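Local coordinates for ABC transporter substrate-binding protein (Rhizobium radiobacter, PDB 6TFX) that binds a mannityl-opine-type ligand, a glutamate joined to a sugar-derived chain, and probably delivers it to an ABC transporter for import into the bacterium, at residues D96-P101 and G108-I113; K115-D120 and R125-R130; A278-Y283 and A346-A351. All blocks are in the same frame, centred on the assembly; numbering follows the deposited sequence. Where two conformers were deposited one is given.

Interaction 1 (D96-P101 and G108-I113); sequences DKARDP and GDYAAI
Arg99, just past the C-terminal end of helix 88-98, lies across Tyr110 and Ile113, the first and last residues of a type I beta turn that leads into strand 113-118. The backbones come closest at Arg99 and Tyr110, where the two CB atoms are 3.5 Å apart. From there the arginine runs out extended from CG to NE, CG having turned between its own backbone N and carbonyl carbon (chi1 71°). CG2 of Ile113 sits over one face of the guanidinium, 3.7 Å above its plane and shifted toward the rim. In that plane, Asp96 OD1 receives both NE and NH2 side-on in a salt bridge, with NE at 2.9 Å, and this grip should fix the rotation of the group. The Tyr110 ring turns instead to Ala98, whose CB lies over one of its faces, 4.4 Å from CE2, while the hydroxyl hydrogen-bonds to Leu138 O. NH1 of Arg99 stands 3.3 Å from Ile113 O, but at a poor angle for a hydrogen bond. A water bridges the gap: it takes a hydrogen bond from NH1 at 2.9 Å and lies within bonding distance of the carbonyl oxygens of both Tyr110 and Ile113.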
loop_
_atom_site.group_PDB
_atom_site.type_symbol
_atom_site.label_atom_id
_atom_site.label_comp_id
_atom_site.label_asym_id
_atom_site.label_seq_id
_atom_site.Cartn_x
_atom_site.Cartn_y
_atom_site.Cartn_z
ATOM N N ASP A 96 -18.673 -0.891 -9.824
ATOM C CA ASP A 96 -19.037 0.449 -10.285
ATOM C C ASP A 96 -18.656 1.485 -9.233
ATOM O O ASP A 96 -18.359 2.634 -9.578
ATOM C CB ASP A 96 -20.543 0.550 -10.557
ATOM C CG ASP A 96 -20.980 -0.103 -11.851
ATOM O OD1 ASP A 96 -20.090 -0.422 -12.697
ATOM O OD2 ASP A 96 -22.212 -0.281 -12.039
ATOM N N LYS A 97 -18.721 1.103 -7.943
ATOM C CA LYS A 97 -18.327 2.010 -6.858
ATOM C C LYS A 97 -16.801 2.222 -6.929
ATOM O O LYS A 97 -16.357 3.358 -6.927
ATOM C CB LYS A 97 -18.731 1.445 -5.491
ATOM C CG LYS A 97 -18.403 2.376 -4.328
ATOM C CD LYS A 97 -18.908 1.783 -3.014
ATOM C CE LYS A 97 -18.508 2.610 -1.813
ATOM N NZ LYS A 97 -17.028 2.676 -1.653
ATOM N N ALA A 98 -16.024 1.130 -7.080
ATOM C CA ALA A 98 -14.559 1.188 -7.149
ATOM C C ALA A 98 -14.076 2.102 -8.278
ATOM O O ALA A 98 -13.073 2.788 -8.107
ATOM C CB ALA A 98 -14.008 -0.216 -7.368
ATOM N N ARG A 99 -14.776 2.103 -9.420
ATOM C CA ARG A 99 -14.357 2.880 -10.584
ATOM C C ARG A 99 -14.910 4.307 -10.635
ATOM O O ARG A 99 -14.645 5.027 -11.598
ATOM C CB ARG A 99 -14.649 2.116 -11.881
ATOM C CG ARG A 99 -16.105 1.994 -12.267
ATOM C CD ARG A 99 -16.242 0.769 -13.165
ATOM N NE ARG A 99 -17.581 0.654 -13.753
ATOM C CZ ARG A 99 -17.941 1.197 -14.909
ATOM N NH1 ARG A 99 -17.076 1.919 -15.610
ATOM N NH2 ARG A 99 -19.171 1.029 -15.371
ATOM N N ASP A 100 -15.627 4.730 -9.570
ATOM C CA ASP A 100 -16.227 6.055 -9.476
ATOM C C ASP A 100 -15.344 6.982 -8.629
ATOM O O ASP A 100 -15.207 6.729 -7.429
ATOM C CB ASP A 100 -17.621 5.923 -8.843
ATOM C CG ASP A 100 -18.408 7.222 -8.755
ATOM O OD1 ASP A 100 -17.819 8.303 -9.030
ATOM O OD2 ASP A 100 -19.603 7.162 -8.395
ATOM N N PRO A 101 -14.772 8.076 -9.209
ATOM C CA PRO A 101 -13.902 8.962 -8.401
ATOM C C PRO A 101 -14.584 9.619 -7.208
ATOM O O PRO A 101 -13.906 10.071 -6.295
ATOM C CB PRO A 101 -13.384 9.997 -9.414
ATOM C CG PRO A 101 -14.266 9.919 -10.560
ATOM C CD PRO A 101 -14.827 8.517 -10.621
ATOM N N GLY A 108 -8.897 5.529 -10.595
ATOM C CA GLY A 108 -8.013 5.640 -11.759
ATOM C C GLY A 108 -7.490 4.306 -12.269
ATOM O O GLY A 108 -7.294 4.134 -13.474
ATOM N N ASP A 109 -7.310 3.334 -11.362
ATOM C CA ASP A 109 -6.844 1.986 -11.746
ATOM C C ASP A 109 -7.851 1.305 -12.709
ATOM O O ASP A 109 -7.465 0.424 -13.481
ATOM C CB ASP A 109 -6.754 1.106 -10.480
ATOM C CG ASP A 109 -5.567 1.373 -9.571
ATOM O OD1 ASP A 109 -4.621 2.045 -10.020
ATOM O OD2 ASP A 109 -5.578 0.871 -8.405
ATOM N N TYR A 110 -9.134 1.719 -12.638
ATOM C CA TYR A 110 -10.259 1.108 -13.386
ATOM C C TYR A 110 -10.728 1.914 -14.577
ATOM O O TYR A 110 -11.784 1.610 -15.139
ATOM C CB TYR A 110 -11.429 0.876 -12.413
ATOM C CG TYR A 110 -11.031 -0.033 -11.285
ATOM C CD1 TYR A 110 -11.070 -1.420 -11.438
ATOM C CD2 TYR A 110 -10.458 0.480 -10.118
ATOM C CE1 TYR A 110 -10.644 -2.266 -10.428
ATOM C CE2 TYR A 110 -9.943 -0.366 -9.132
ATOM C CZ TYR A 110 -10.030 -1.741 -9.304
ATOM O OH TYR A 110 -9.551 -2.602 -8.353
ATOM N N ALA A 111 -9.913 2.885 -15.029
ATOM C CA ALA A 111 -10.309 3.752 -16.138
ATOM C C ALA A 111 -10.624 3.008 -17.435
ATOM O O ALA A 111 -11.398 3.527 -18.250
ATOM C CB ALA A 111 -9.255 4.822 -16.382
ATOM N N ALA A 112 -10.050 1.792 -17.632
ATOM C CA ALA A 112 -10.292 1.056 -18.876
ATOM C C ALA A 112 -11.527 0.175 -18.836
ATOM O O ALA A 112 -11.847 -0.469 -19.842
ATOM C CB ALA A 112 -9.071 0.234 -19.245
ATOM N N ILE A 113 -12.225 0.107 -17.690
ATOM C CA ILE A 113 -13.451 -0.684 -17.622
ATOM C C ILE A 113 -14.570 0.156 -18.263
ATOM O O ILE A 113 -14.740 1.319 -17.882
ATOM C CB ILE A 113 -13.806 -1.088 -16.162
ATOM C CG1 ILE A 113 -12.782 -2.119 -15.603
ATOM C CG2 ILE A 113 -15.233 -1.644 -16.094
ATOM C CD1 ILE A 113 -13.159 -2.717 -14.145
HETATM O O HOH W 1 -14.359 2.940 -15.462
#

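Interaction 2 (K115-D120 and R125-R130); sequences KVEAVD and RITLTR
Lys115, Val116 and Glu117 pair with Thr127, Ile126 and Arg125 in an antiparallel hairpin, whose strand 113-118 is an outermost one of a four-stranded antiparallel sheet. Four backbone hydrogen bonds hold it, two in each of the hydrogen-bonded pairs Lys115-Thr127 and Glu117-Arg125; the straightest, Arg125 N to Glu117 O, is 2.8 Å long with 172° at the hydrogen. Between them is the non-hydrogen-bonded pair Val116-Ile126, whose CG1 atoms meet side by side at 4.1 Å on the face packed against helix 88-98, where Ile126 touches Leu95. The other face is polar. There Lys115 and Thr127 point the same way, CG of the lysine 3.8 Å from CB of the threonine. Glu117 and Arg125 stop short of a salt bridge, with OE1 and NH1 4.1 Å apart and their flat groups turned 76° to each other. Two waters bridge instead: one donates to Glu117 OE1 and accepts from Arg125 NH1, the other donates to OE1 and to Arg125 O and accepts from Thr127 OG1. The bend of Arg125 at chi3 (-62°) brings its guanidinium under Val119, whose CG2 sits over one face, 3.6 Å above the plane and offset toward the rim. Beyond the paired residues, Val119 and Asp120 both face Thr123, a classic beta bulge near the turn of this beta hairpin.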
loop_
_atom_site.group_PDB
_atom_site.type_symbol
_atom_site.label_atom_id
_atom_site.label_comp_id
_atom_site.label_asym_id
_atom_site.label_seq_id
_atom_site.Cartn_x
_atom_site.Cartn_y
_atom_site.Cartn_z
ATOM N N LYS A 115 -18.033 -1.283 -18.860
ATOM C CA LYS A 115 -19.238 -1.629 -18.116
ATOM C C LYS A 115 -19.098 -2.933 -17.359
ATOM O O LYS A 115 -18.230 -3.751 -17.670
ATOM C CB LYS A 115 -20.503 -1.603 -18.993
ATOM C CG LYS A 115 -20.365 -2.266 -20.337
ATOM C CD LYS A 115 -21.528 -1.909 -21.271
ATOM C CE LYS A 115 -21.475 -2.767 -22.507
ATOM N NZ LYS A 115 -22.602 -2.464 -23.432
ATOM N N VAL A 116 -19.935 -3.088 -16.319
ATOM C CA VAL A 116 -19.986 -4.296 -15.486
ATOM C C VAL A 116 -21.476 -4.605 -15.426
ATOM O O VAL A 116 -22.272 -3.751 -14.993
ATOM C CB VAL A 116 -19.386 -4.081 -14.072
ATOM C CG1 VAL A 116 -19.355 -5.406 -13.305
ATOM C CG2 VAL A 116 -17.977 -3.481 -14.160
ATOM N N GLU A 117 -21.848 -5.810 -15.867
ATOM C CA GLU A 117 -23.261 -6.197 -15.963
ATOM C C GLU A 117 -23.552 -7.551 -15.332
ATOM O O GLU A 117 -22.749 -8.477 -15.445
ATOM C CB GLU A 117 -23.684 -6.253 -17.444
ATOM C CG GLU A 117 -23.533 -4.923 -18.166
ATOM C CD GLU A 117 -23.724 -4.962 -19.667
ATOM O OE1 GLU A 117 -22.934 -5.645 -20.361
ATOM O OE2 GLU A 117 -24.658 -4.284 -20.151
ATOM N N ALA A 118 -24.741 -7.669 -14.710
ATOM C CA ALA A 118 -25.198 -8.925 -14.131
ATOM C C ALA A 118 -25.998 -9.626 -15.225
ATOM O O ALA A 118 -27.106 -9.174 -15.558
ATOM C CB ALA A 118 -26.087 -8.647 -12.920
ATOM N N VAL A 119 -25.431 -10.689 -15.816
ATOM C CA VAL A 119 -26.103 -11.452 -16.893
ATOM C C VAL A 119 -27.230 -12.263 -16.240
ATOM O O VAL A 119 -28.331 -12.370 -16.781
ATOM C CB VAL A 119 -25.100 -12.335 -17.670
ATOM C CG1 VAL A 119 -25.807 -13.198 -18.712
ATOM C CG2 VAL A 119 -24.026 -11.470 -18.328
ATOM N N ASP A 120 -26.935 -12.812 -15.058
ATOM C CA ASP A 120 -27.873 -13.509 -14.177
ATOM C C ASP A 120 -27.300 -13.417 -12.775
ATOM O O ASP A 120 -26.231 -12.811 -12.621
ATOM C CB ASP A 120 -28.171 -14.951 -14.646
ATOM C CG ASP A 120 -26.969 -15.854 -14.749
ATOM O OD1 ASP A 120 -26.106 -15.799 -13.843
ATOM O OD2 ASP A 120 -26.904 -16.650 -15.725
ATOM N N ARG A 125 -20.496 -9.927 -16.400
ATOM C CA ARG A 125 -19.807 -9.643 -17.647
ATOM C C ARG A 125 -19.117 -8.291 -17.478
ATOM O O ARG A 125 -19.773 -7.304 -17.168
ATOM C CB ARG A 125 -20.792 -9.574 -18.815
ATOM C CG ARG A 125 -20.139 -9.266 -20.175
ATOM C CD ARG A 125 -21.185 -9.047 -21.272
ATOM N NE ARG A 125 -21.999 -10.239 -21.484
ATOM C CZ ARG A 125 -23.222 -10.233 -22.003
ATOM N NH1 ARG A 125 -23.792 -9.089 -22.369
ATOM N NH2 ARG A 125 -23.890 -11.371 -22.156
ATOM N N ILE A 126 -17.798 -8.259 -17.689
ATOM C CA ILE A 126 -17.022 -7.013 -17.612
ATOM C C ILE A 126 -16.548 -6.710 -19.038
ATOM O O ILE A 126 -15.898 -7.545 -19.661
ATOM C CB ILE A 126 -15.811 -7.156 -16.654
ATOM C CG1 ILE A 126 -16.311 -7.478 -15.218
ATOM C CG2 ILE A 126 -14.935 -5.891 -16.684
ATOM C CD1 ILE A 126 -15.232 -7.823 -14.233
ATOM N N THR A 127 -16.894 -5.527 -19.544
ATOM C CA THR A 127 -16.490 -5.114 -20.887
ATOM C C THR A 127 -15.464 -4.000 -20.689
ATOM O O THR A 127 -15.674 -3.083 -19.881
ATOM C CB THR A 127 -17.715 -4.590 -21.668
ATOM O OG1 THR A 127 -18.684 -5.640 -21.764
ATOM C CG2 THR A 127 -17.348 -4.104 -23.092
ATOM N N LEU A 128 -14.367 -4.084 -21.458
ATOM C CA LEU A 128 -13.256 -3.138 -21.393
ATOM C C LEU A 128 -13.251 -2.232 -22.606
ATOM O O LEU A 128 -13.690 -2.643 -23.684
ATOM C CB LEU A 128 -11.912 -3.913 -21.352
ATOM C CG LEU A 128 -11.810 -4.998 -20.263
ATOM C CD1 LEU A 128 -10.466 -5.747 -20.362
ATOM C CD2 LEU A 128 -11.989 -4.410 -18.885
ATOM N N THR A 129 -12.672 -1.032 -22.437
ATOM C CA THR A 129 -12.525 -0.084 -23.555
ATOM C C THR A 129 -11.312 -0.481 -24.422
ATOM O O THR A 129 -11.176 0.010 -25.538
ATOM C CB THR A 129 -12.350 1.355 -23.033
ATOM O OG1 THR A 129 -11.092 1.470 -22.365
ATOM C CG2 THR A 129 -13.471 1.790 -22.117
ATOM N N ARG A 130 -10.407 -1.314 -23.876
ATOM C CA ARG A 130 -9.202 -1.789 -24.572
ATOM C C ARG A 130 -8.639 -2.952 -23.764
ATOM O O ARG A 130 -9.062 -3.157 -22.636
ATOM C CB ARG A 130 -8.147 -0.674 -24.683
ATOM C CG ARG A 130 -7.751 -0.158 -23.323
ATOM C CD ARG A 130 -6.429 0.530 -23.326
ATOM N NE ARG A 130 -6.159 1.129 -22.015
ATOM C CZ ARG A 130 -5.489 0.536 -21.029
ATOM N NH1 ARG A 130 -5.045 -0.706 -21.171
ATOM N NH2 ARG A 130 -5.275 1.176 -19.886
HETATM O O HOH W 2 -20.334 -5.821 -19.623
HETATM O O HOH W 3 -22.797 -6.389 -22.932
#

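Interaction 3 (A278-Y283 and A346-A351); sequences AQIAKY and AQLIQA
Leu348 of helix 340-353 reaches across to Ile280 and Tyr283 of helix 277-284, two residues almost one helical turn apart. The backbones stay well separated, with the nearest CA atoms, those of Ile280 and Leu348, 7.5 Å from each other, so side chains do all the touching. The leucine can be traced outward from CB. This atom already points at the other helix, yet stands back from it: CG1 of Ile280 is 4.6 Å away. CG, set anti to the carbonyl carbon (chi1 -69°), carries the chain on toward helix 277-284 and divides it into two methyls. CD1 touches both partners, 4.1 Å from Ile280 CG2 and 4.1 Å from Tyr283 CD2. CD2 turns to the ring alone and meets Tyr283 CE2, again at 4.1 Å. The leucine thus follows one side of the tyrosine ring, from CD2 to CE2, meeting it obliquely. Tyr283 is brought there by its own first torsion: CG stands anti to the backbone N (chi1 171°), which directs the ring toward the leucine. Around the contact, Ile280 also packs on Leu345 and Gln352 of helix 340-353 and on Thr458 of strand 454-467, while Ala346 touches Leu383 of strand 381-386. The two helices therefore lean together against the strands of the large mixed sheet, with Ile280 buried at the inner end of the contact and Tyr283 exposed at the outer. Every atom that meets across the gap is carbon, and the distances are those of ordinary van der Waals contact, so between these two segments the join rests on the fit of aliphatic and aromatic surfaces, with no hydrogen bond across it.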
loop_
_atom_site.group_PDB
_atom_site.type_symbol
_atom_site.label_atom_id
_atom_site.label_comp_id
_atom_site.label_asym_id
_atom_site.label_seq_id
_atom_site.Cartn_x
_atom_site.Cartn_y
_atom_site.Cartn_z
ATOM N N ALA A 278 21.955 5.040 0.443
ATOM C CA ALA A 278 22.827 3.871 0.738
ATOM C C ALA A 278 23.220 3.816 2.213
ATOM O O ALA A 278 23.229 2.729 2.813
ATOM C CB ALA A 278 24.068 3.883 -0.144
ATOM N N GLN A 279 23.478 4.979 2.815
ATOM C CA GLN A 279 23.827 5.028 4.242
ATOM C C GLN A 279 22.632 4.680 5.140
ATOM O O GLN A 279 22.816 4.028 6.182
ATOM C CB GLN A 279 24.462 6.367 4.616
ATOM C CG GLN A 279 25.831 6.578 3.923
ATOM C CD GLN A 279 27.026 5.858 4.537
ATOM O OE1 GLN A 279 26.916 5.098 5.512
ATOM N NE2 GLN A 279 28.210 6.085 3.967
ATOM N N ILE A 280 21.395 5.063 4.727
ATOM C CA ILE A 280 20.209 4.700 5.511
ATOM C C ILE A 280 20.041 3.167 5.455
ATOM O O ILE A 280 19.763 2.531 6.483
ATOM C CB ILE A 280 18.935 5.409 4.968
ATOM C CG1 ILE A 280 19.054 6.927 5.207
ATOM C CG2 ILE A 280 17.636 4.830 5.605
ATOM C CD1 ILE A 280 18.022 7.760 4.391
ATOM N N ALA A 281 20.232 2.579 4.254
ATOM C CA ALA A 281 20.100 1.116 4.074
ATOM C C ALA A 281 21.155 0.369 4.898
ATOM O O ALA A 281 20.828 -0.629 5.537
ATOM C CB ALA A 281 20.227 0.764 2.590
ATOM N N LYS A 282 22.411 0.863 4.914
ATOM C CA LYS A 282 23.496 0.228 5.698
ATOM C C LYS A 282 23.181 0.289 7.187
ATOM O O LYS A 282 23.338 -0.703 7.887
ATOM C CB LYS A 282 24.842 0.925 5.433
ATOM C CG LYS A 282 25.733 0.160 4.457
ATOM C CD LYS A 282 27.196 0.608 4.524
ATOM C CE LYS A 282 27.536 1.756 3.597
ATOM N NZ LYS A 282 27.660 1.321 2.179
ATOM N N TYR A 283 22.683 1.446 7.660
ATOM C CA TYR A 283 22.334 1.647 9.072
ATOM C C TYR A 283 21.165 0.756 9.490
ATOM O O TYR A 283 21.244 0.066 10.519
ATOM C CB TYR A 283 21.992 3.127 9.329
ATOM C CG TYR A 283 21.405 3.377 10.701
ATOM C CD1 TYR A 283 22.203 3.330 11.842
ATOM C CD2 TYR A 283 20.053 3.664 10.861
ATOM C CE1 TYR A 283 21.656 3.499 13.112
ATOM C CE2 TYR A 283 19.496 3.845 12.126
ATOM C CZ TYR A 283 20.308 3.788 13.247
ATOM O OH TYR A 283 19.784 4.004 14.502
ATOM N N ALA A 346 12.150 10.071 8.778
ATOM C CA ALA A 346 12.184 11.537 8.638
ATOM C C ALA A 346 13.303 12.131 9.523
ATOM O O ALA A 346 13.979 13.078 9.120
ATOM C CB ALA A 346 10.826 12.132 9.020
ATOM N N GLN A 347 13.510 11.548 10.716
ATOM C CA GLN A 347 14.582 12.009 11.612
ATOM C C GLN A 347 15.961 11.721 11.010
ATOM O O GLN A 347 16.878 12.528 11.165
ATOM C CB GLN A 347 14.456 11.370 12.994
ATOM C CG GLN A 347 13.304 12.004 13.778
ATOM C CD GLN A 347 12.837 11.169 14.933
ATOM O OE1 GLN A 347 13.346 10.072 15.193
ATOM N NE2 GLN A 347 11.830 11.659 15.635
ATOM N N LEU A 348 16.116 10.585 10.316
ATOM C CA LEU A 348 17.409 10.279 9.659
ATOM C C LEU A 348 17.687 11.285 8.547
ATOM O O LEU A 348 18.814 11.784 8.433
ATOM C CB LEU A 348 17.411 8.873 9.077
ATOM C CG LEU A 348 17.395 7.723 10.107
ATOM C CD1 LEU A 348 17.319 6.395 9.391
ATOM C CD2 LEU A 348 18.658 7.737 11.010
ATOM N N ILE A 349 16.662 11.583 7.719
ATOM C CA ILE A 349 16.772 12.561 6.618
ATOM C C ILE A 349 17.084 13.959 7.201
ATOM O O ILE A 349 17.953 14.664 6.667
ATOM C CB ILE A 349 15.484 12.601 5.761
ATOM C CG1 ILE A 349 15.147 11.214 5.161
ATOM C CG2 ILE A 349 15.551 13.700 4.678
ATOM C CD1 ILE A 349 13.716 11.122 4.765
ATOM N N GLN A 350 16.369 14.360 8.283
ATOM C CA GLN A 350 16.583 15.646 8.934
ATOM C C GLN A 350 18.075 15.812 9.300
ATOM O O GLN A 350 18.673 16.833 8.971
ATOM C CB GLN A 350 15.721 15.733 10.187
ATOM C CG GLN A 350 15.947 16.990 11.008
ATOM C CD GLN A 350 15.042 16.949 12.210
ATOM O OE1 GLN A 350 15.114 16.014 13.036
ATOM N NE2 GLN A 350 14.135 17.916 12.318
ATOM N N ALA A 351 18.695 14.765 9.868
ATOM C CA ALA A 351 20.132 14.829 10.210
ATOM C C ALA A 351 21.004 14.898 8.941
ATOM O O ALA A 351 21.979 15.666 8.895
ATOM C CB ALA A 351 20.524 13.621 11.052
#

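In the fold
Interactions 1 and 2 are neighbours in series, with centres 13 Å apart, and they touch: the backbone of Ala112 probably bonds to Thr129, O to N at 2.8 Å, and the turn of interaction 1 leads along the chain into strand 113-118 of the hairpin. Interaction 3 lies on the opposite side of the chain's centre, its own centre 38 Å from interaction 1 and 48 Å from interaction 2. Of interactions 1 and 3, the latter comes nearer to the bound opine-type ligand, its Ile280 side chain about 8 Å away, against about 13 Å for that of Tyr110. All three contacts stand away from the magnesium-site residues Cys418 and Cys453.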